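Local coordinates for protein anopheles gambiae adenosine kinase (Anopheles gambiae, PDB 3LOO) that catalyses the phosphorylation of adenosine to AMP, with ATP as the usual phosphate donor of adenosine kinases, as a member of the pfkB carbohydrate kinase family, at residues L57-E60 and K61-P64; G107-E110 and Y111-I114. All coordinates share one frame; numbering follows the deposited sequence.

Contact 1: residues L57-E60 and K61-P64; sequences LAEE and KHMP
His62 holds CG beside its own backbone N and opposite its carbonyl carbon (chi1 -66°), which swings the imidazole back along the chain to Glu59. There the ring takes the backbone N-H of Glu59 on ND1. The bond from Glu59 N to His62 ND1 is 2.8 Å long and nearly straight, at 167°. The donor lies close to the ring plane, so it meets ND1 at the ring edge. ND1 is thus an acceptor, and any proton on the ring would sit on NE2. A second bond runs the other way, from His62 N to Glu59 O at 2.8 Å; this N-H comes from above the carbonyl plane. The two bonds tie the backbone and side chain of one residue to the N-H and C=O of the other. The Glu59 side chain runs alongside the ring, its CB 3.6 Å from His62 ND1. Lys61 CG lies over one face of the His62 ring, near the rim, and the Lys61 amine goes on to a salt bridge with Asp49. Ala58 CB meets His62 CB at 4.1 Å and Met63 CE at 4.2 Å. The next turn bond, Met63 N to Glu60 O, is 3.2 Å long. These i to i+3 backbone bonds mark a short 3-10 turn at the surface, between strand 54-57 and helix 64-73.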
loop_
_atom_site.group_PDB
_atom_site.type_symbol
_atom_site.label_atom_id
_atom_site.label_comp_id
_atom_site.label_asym_id
_atom_site.label_seq_id
_atom_site.Cartn_x
_atom_site.Cartn_y
_atom_site.Cartn_z
ATOM N N LEU A 57 6.235 -9.245 -9.890
ATOM C CA LEU A 57 7.245 -9.797 -8.998
ATOM C C LEU A 57 8.471 -10.241 -9.818
ATOM O O LEU A 57 8.307 -10.797 -10.915
ATOM C CB LEU A 57 6.638 -10.989 -8.240
ATOM C CG LEU A 57 5.499 -10.588 -7.292
ATOM C CD1 LEU A 57 4.894 -11.848 -6.619
ATOM C CD2 LEU A 57 6.000 -9.545 -6.197
ATOM N N ALA A 58 9.677 -9.976 -9.307
ATOM C CA ALA A 58 10.924 -10.378 -9.980
ATOM C C ALA A 58 11.095 -11.881 -10.062
ATOM O O ALA A 58 10.849 -12.600 -9.092
ATOM C CB ALA A 58 12.143 -9.780 -9.298
ATOM N N GLU A 59 11.556 -12.337 -11.216
ATOM C CA GLU A 59 12.052 -13.713 -11.355
ATOM C C GLU A 59 13.551 -13.711 -11.578
ATOM O O GLU A 59 14.182 -12.643 -11.693
ATOM C CB GLU A 59 11.374 -14.391 -12.544
ATOM C CG GLU A 59 9.899 -14.590 -12.341
ATOM C CD GLU A 59 9.265 -15.085 -13.595
ATOM O OE1 GLU A 59 9.739 -16.108 -14.146
ATOM O OE2 GLU A 59 8.315 -14.442 -14.055
ATOM N N GLU A 60 14.126 -14.901 -11.708
ATOM C CA GLU A 60 15.569 -15.010 -11.840
ATOM C C GLU A 60 16.090 -14.103 -12.943
ATOM O O GLU A 60 17.100 -13.438 -12.756
ATOM C CB GLU A 60 16.001 -16.438 -12.091
ATOM C CG GLU A 60 17.417 -16.718 -11.569
ATOM C CD GLU A 60 17.584 -18.183 -11.140
ATOM O OE1 GLU A 60 17.341 -19.092 -11.985
ATOM O OE2 GLU A 60 17.944 -18.427 -9.956
ATOM N N LYS A 61 15.381 -14.086 -14.069
ATOM C CA LYS A 61 15.798 -13.368 -15.262
ATOM C C LYS A 61 15.765 -11.853 -15.049
ATOM O O LYS A 61 16.335 -11.103 -15.827
ATOM C CB LYS A 61 14.905 -13.733 -16.453
ATOM C CG LYS A 61 13.394 -13.463 -16.276
ATOM C CD LYS A 61 12.658 -13.554 -17.609
ATOM C CE LYS A 61 11.145 -13.486 -17.396
ATOM N NZ LYS A 61 10.402 -13.497 -18.685
ATOM N N HIS A 62 15.068 -11.394 -14.013
ATOM C CA HIS A 62 14.937 -9.953 -13.786
ATOM C C HIS A 62 16.117 -9.436 -12.976
ATOM O O HIS A 62 16.408 -8.246 -12.998
ATOM C CB HIS A 62 13.604 -9.631 -13.084
ATOM C CG HIS A 62 12.413 -9.931 -13.928
ATOM N ND1 HIS A 62 11.556 -10.972 -13.664
ATOM C CD2 HIS A 62 11.967 -9.354 -15.066
ATOM C CE1 HIS A 62 10.627 -11.022 -14.599
ATOM N NE2 HIS A 62 10.851 -10.043 -15.459
ATOM N N MET A 63 16.791 -10.339 -12.272
ATOM C CA MET A 63 17.783 -9.940 -11.286
ATOM C C MET A 63 18.902 -9.026 -11.793
ATOM O O MET A 63 19.311 -8.117 -11.059
ATOM C CB MET A 63 18.387 -11.147 -10.577
ATOM C CG MET A 63 17.429 -11.891 -9.645
ATOM S SD MET A 63 16.425 -10.871 -8.533
ATOM C CE MET A 63 15.356 -12.148 -7.857
ATOM N N PRO A 64 19.428 -9.284 -13.018
ATOM C CA PRO A 64 20.497 -8.421 -13.534
ATOM C C PRO A 64 20.036 -7.011 -13.825
ATOM O O PRO A 64 20.862 -6.133 -14.060
ATOM C CB PRO A 64 20.935 -9.132 -14.840
ATOM C CG PRO A 64 20.579 -10.602 -14.578
ATOM C CD PRO A 64 19.253 -10.488 -13.870
#

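Contact 2: residues G107-E110 and Y111-I114; sequences GQDE and YARI
Asp109 reaches Ala112 round the start of helix 110-122. Its CB carries CG into the position between the backbone N and the carbonyl carbon (chi1 55°), which turns the carboxylate toward the first turn. CG lies 3.9 Å from Tyr111 N. OD1 then accepts from Ala112 N at 2.9 Å, with an N-H...O angle of 158°. The N-H points almost head-on at OD1, in line with the CG-OD1 bond. The same OD1 touches Ala112 CB at 3.4 Å. OD2 takes the backbone N-H of Thr136, so each carboxylate oxygen has a bond. This is an N-cap: the aspartate supplies an acceptor to a first-turn N-H that has no earlier helix carbonyl. Its negative charge would also suit the positive end of the helix dipole. Helix 110-122 follows strand 100-107 of the large mixed sheet. Ala112 CB also packs on Gly107 O at 3.2 Å. Within the turn, Glu110 O accepts from Ile114 N at 3.2 Å, the regular helical bond, while its bond from Arg113 N is weak. Arg113 CG lies against Asp109 O at 3.3 Å. Tyr111 turns its ring to Tyr77, meeting that ring edge-to-face and sharing a hydrogen bond between the two hydroxyls.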
loop_
_atom_site.group_PDB
_atom_site.type_symbol
_atom_site.label_atom_id
_atom_site.label_comp_id
_atom_site.label_asym_id
_atom_site.label_seq_id
_atom_site.Cartn_x
_atom_site.Cartn_y
_atom_site.Cartn_z
ATOM N N GLY A 107 16.761 -6.709 5.256
ATOM C CA GLY A 107 18.041 -7.399 5.409
ATOM C C GLY A 107 18.854 -6.670 6.466
ATOM O O GLY A 107 18.380 -5.693 7.079
ATOM N N GLN A 108 20.093 -7.118 6.667
ATOM C CA GLN A 108 21.002 -6.393 7.544
ATOM C C GLN A 108 22.068 -5.753 6.703
ATOM O O GLN A 108 23.172 -6.287 6.600
ATOM C CB GLN A 108 21.615 -7.335 8.567
ATOM C CG GLN A 108 20.723 -7.473 9.754
ATOM C CD GLN A 108 21.029 -8.700 10.534
ATOM O OE1 GLN A 108 21.725 -9.577 10.057
ATOM N NE2 GLN A 108 20.536 -8.765 11.751
ATOM N N ASP A 109 21.744 -4.626 6.090
ATOM C CA ASP A 109 22.559 -4.138 4.993
ATOM C C ASP A 109 22.393 -2.659 4.850
ATOM O O ASP A 109 21.663 -2.067 5.635
ATOM C CB ASP A 109 22.239 -4.878 3.678
ATOM C CG ASP A 109 20.766 -4.833 3.299
ATOM O OD1 ASP A 109 20.011 -4.035 3.874
ATOM O OD2 ASP A 109 20.363 -5.589 2.396
ATOM N N GLU A 110 23.071 -2.047 3.889
ATOM C CA GLU A 110 22.954 -0.606 3.699
ATOM C C GLU A 110 21.534 -0.198 3.284
ATOM O O GLU A 110 21.100 0.885 3.626
ATOM C CB GLU A 110 23.856 -0.090 2.582
ATOM C CG GLU A 110 25.305 -0.355 2.683
ATOM C CD GLU A 110 26.030 0.304 1.533
ATOM O OE1 GLU A 110 26.359 -0.391 0.562
ATOM O OE2 GLU A 110 26.187 1.544 1.578
ATOM N N TYR A 111 20.875 -1.035 2.476
ATOM C CA TYR A 111 19.547 -0.701 1.960
ATOM C C TYR A 111 18.577 -0.602 3.106
ATOM O O TYR A 111 17.754 0.279 3.091
ATOM C CB TYR A 111 19.043 -1.739 0.928
ATOM C CG TYR A 111 19.647 -1.622 -0.455
ATOM C CD1 TYR A 111 20.515 -0.575 -0.795
ATOM C CD2 TYR A 111 19.336 -2.562 -1.441
ATOM C CE1 TYR A 111 21.042 -0.463 -2.086
ATOM C CE2 TYR A 111 19.828 -2.456 -2.709
ATOM C CZ TYR A 111 20.688 -1.412 -3.032
ATOM O OH TYR A 111 21.190 -1.353 -4.313
ATOM N N ALA A 112 18.669 -1.517 4.089
ATOM C CA ALA A 112 17.793 -1.452 5.247
ATOM C C ALA A 112 17.980 -0.146 6.047
ATOM O O ALA A 112 16.992 0.380 6.558
ATOM C CB ALA A 112 17.954 -2.670 6.163
ATOM N N ARG A 113 19.213 0.381 6.148
ATOM C CA ARG A 113 19.419 1.658 6.913
ATOM C C ARG A 113 18.853 2.851 6.191
ATOM O O ARG A 113 18.393 3.776 6.844
ATOM C CB ARG A 113 20.886 2.009 7.215
ATOM C CG ARG A 113 21.856 0.913 7.106
ATOM C CD ARG A 113 23.289 1.384 7.419
ATOM N NE ARG A 113 23.391 1.711 8.823
ATOM C CZ ARG A 113 23.743 0.832 9.743
ATOM N NH1 ARG A 113 23.804 1.186 11.023
ATOM N NH2 ARG A 113 24.031 -0.393 9.372
ATOM N N ILE A 114 18.917 2.870 4.851
ATOM C CA ILE A 114 18.229 3.928 4.113
ATOM C C ILE A 114 16.720 3.928 4.441
ATOM O O ILE A 114 16.132 4.998 4.695
ATOM C CB ILE A 114 18.445 3.820 2.563
ATOM C CG1 ILE A 114 19.913 4.112 2.173
ATOM C CG2 ILE A 114 17.504 4.771 1.821
ATOM C CD1 ILE A 114 20.373 3.356 0.909
#

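Overall arrangement
Each contact lies where a strand gives way to a helix: contact 1 is a short 3-10 turn before helix 64-73, contact 2 the capped start of helix 110-122. Contact 1 starts at the end of strand 54-57, an outer strand of the five-stranded sheet; contact 2 starts at the end of strand 100-107 of the nine-stranded sheet. Their centres lie 20 Å apart, and their nearest atoms about 10 Å. Contact 1 opens on a pocket residue: the Leu57 side chain is about 4 Å from the bound bis(adenosine)-5'-tetraphosphate and about 13 Å from the magnesium ion. Contact 2 stands farther off, with the Ile114 side chain about 12 Å from the same ligand. Ile114 and Tyr111 both pack on Leu34 of strand 33-39, in the five-stranded sheet.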